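Putative oxidoreductase (Pseudomonas putida, PDB 3L6D) is a putative oxidoreductase that probably binds NADP and may act as an NADPH-dependent reductase related to the reductive aminases. Local coordinates at the interface of chains A and B. Coordinates in Å, arbitrary orientation; residue numbers count along the deposited sequence, not the author numbering. Chains: chain A/B, Putative oxidoreductase.

The interface of chains A and B. Residues chain A 179, 182-183, 186-187; chain B 189, 211, 215, 218-219, 222.
A:His182 reaches from helix 169-199 of chain A to two helices of chain B, bonding one directly and the other through a water, at a two-fold symmetric interface between copies of one protein that may well be the biological dimer. Its ring nitrogen ND1 hydrogen-bonds the hydroxyl OG1 of B:Thr189, 3.0 Å away and moderately bent at 140°. Imidazole suits the place because its two nitrogens point apart: NE2 meets a water 2.8 Å off, and that water is 2.7 Å from OG of B:Ser215. The water and this OG lie at the ring edge, in its plane, so the polar partners meet its rim and tend to fix its rotation. With CG anti to the backbone N (chi1 163°), the ring is carried across to B:Leu211, whose methyl CD2 packs 3.7 Å from ring carbon CD2. An alanine here would probably leave the B:Thr189 hydroxyl without its ring partner and the water held from the B:Ser215 side, and open a gap beside B:Leu211.

One turn earlier, methyl CD1 of A:Leu179 rests 3.6 Å from CB of B:Ser215, a residue small enough to admit the leucine branch. Next in sequence to A:His182, A:Ala183 lets helix 204-232 of chain B come near: its CA lies 3.7 Å from CG2 of B:Val219, the branched valine presenting a methyl to the small alanine. The A:Ala183 CB also touches the CD2–CE2 side of the B:Phe218 ring. Farther along, the unbranched, flexible chain of A:Met187, a selenomethionine, suits its spot, its selenium (sulfur in ordinary methionine) packing on the methyl CB of B:Ala222.

Behind the water link, B:Ser215 is itself held within its helix. Its OG, set between the backbone N and the carbonyl carbon, donates to the main-chain O of B:Leu211 at 2.9 Å, tilted 28° from the carbonyl plane.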
# COMPACT_ATOMS: atom_id res chain seq x y z
N LEU A 179 3.84 3.34 -12.16
CA LEU A 179 2.87 2.49 -11.50
C LEU A 179 3.57 1.29 -10.84
O LEU A 179 3.25 0.99 -9.70
CB LEU A 179 1.79 2.02 -12.48
CG LEU A 179 0.80 0.95 -12.02
CD1 LEU A 179 -0.34 1.61 -11.32
CD2 LEU A 179 0.30 0.21 -13.28
N HIS A 182 5.82 2.23 -7.73
CA HIS A 182 5.03 2.32 -6.50
C HIS A 182 4.58 0.93 -6.03
O HIS A 182 4.76 0.60 -4.85
CB HIS A 182 3.79 3.22 -6.66
CG HIS A 182 2.77 3.02 -5.58
ND1 HIS A 182 3.08 3.11 -4.25
CD2 HIS A 182 1.45 2.71 -5.64
CE1 HIS A 182 2.00 2.87 -3.52
NE2 HIS A 182 0.99 2.63 -4.34
N ALA A 183 3.94 0.17 -6.92
CA ALA A 183 3.37 -1.13 -6.54
C ALA A 183 4.37 -2.07 -5.92
O ALA A 183 4.15 -2.61 -4.84
CB ALA A 183 2.70 -1.80 -7.74
N ALA A 186 5.86 -0.65 -2.56
CA ALA A 186 4.91 -0.83 -1.44
C ALA A 186 4.97 -2.27 -0.87
O ALA A 186 4.99 -2.47 0.36
CB ALA A 186 3.51 -0.51 -1.88
N MSE A 187 5.03 -3.26 -1.76
CA MSE A 187 5.25 -4.65 -1.33
C MSE A 187 6.52 -4.82 -0.46
O MSE A 187 6.49 -5.46 0.58
CB MSE A 187 5.33 -5.60 -2.52
CG MSE A 187 4.01 -5.70 -3.29
SE MSE A 187 4.23 -6.68 -5.01
CE MSE A 187 5.20 -8.24 -4.53
N THR B 189 6.26 5.92 -0.95
CA THR B 189 6.52 5.29 -2.25
C THR B 189 5.54 5.83 -3.27
O THR B 189 5.89 6.02 -4.44
CB THR B 189 6.42 3.72 -2.27
OG1 THR B 189 5.06 3.30 -2.02
CG2 THR B 189 7.38 3.07 -1.26
N LEU B 211 -2.91 6.39 -10.89
CA LEU B 211 -1.89 5.52 -10.31
C LEU B 211 -2.48 4.72 -9.15
O LEU B 211 -2.35 3.50 -9.08
CB LEU B 211 -0.65 6.31 -9.86
CG LEU B 211 0.69 5.55 -9.96
CD1 LEU B 211 1.90 6.49 -9.95
CD2 LEU B 211 0.83 4.53 -8.86
N SER B 215 -3.29 0.49 -9.39
CA SER B 215 -2.43 -0.35 -8.55
C SER B 215 -3.12 -0.97 -7.33
O SER B 215 -2.62 -1.94 -6.79
CB SER B 215 -1.22 0.44 -8.06
OG SER B 215 -1.64 1.45 -7.15
N PHE B 218 -3.89 -4.89 -7.36
CA PHE B 218 -2.66 -5.60 -7.54
C PHE B 218 -1.85 -5.64 -6.22
O PHE B 218 -1.41 -6.70 -5.79
CB PHE B 218 -1.89 -4.94 -8.69
CG PHE B 218 -0.54 -5.52 -8.94
CD1 PHE B 218 -0.39 -6.72 -9.64
CD2 PHE B 218 0.58 -4.83 -8.53
CE1 PHE B 218 0.86 -7.24 -9.92
CE2 PHE B 218 1.85 -5.34 -8.82
CZ PHE B 218 1.98 -6.57 -9.50
N VAL B 219 -1.66 -4.48 -5.60
CA VAL B 219 -0.90 -4.41 -4.33
C VAL B 219 -1.62 -5.18 -3.18
O VAL B 219 -1.01 -5.98 -2.48
CB VAL B 219 -0.64 -2.92 -3.92
CG1 VAL B 219 0.04 -2.86 -2.53
CG2 VAL B 219 0.24 -2.24 -4.96
N ALA B 222 -1.44 -8.84 -3.77
CA ALA B 222 -0.03 -9.25 -3.55
C ALA B 222 0.36 -9.35 -2.06
O ALA B 222 0.98 -10.34 -1.64
CB ALA B 222 0.94 -8.33 -4.29
O HOH W 1 -1.63 1.62 -4.46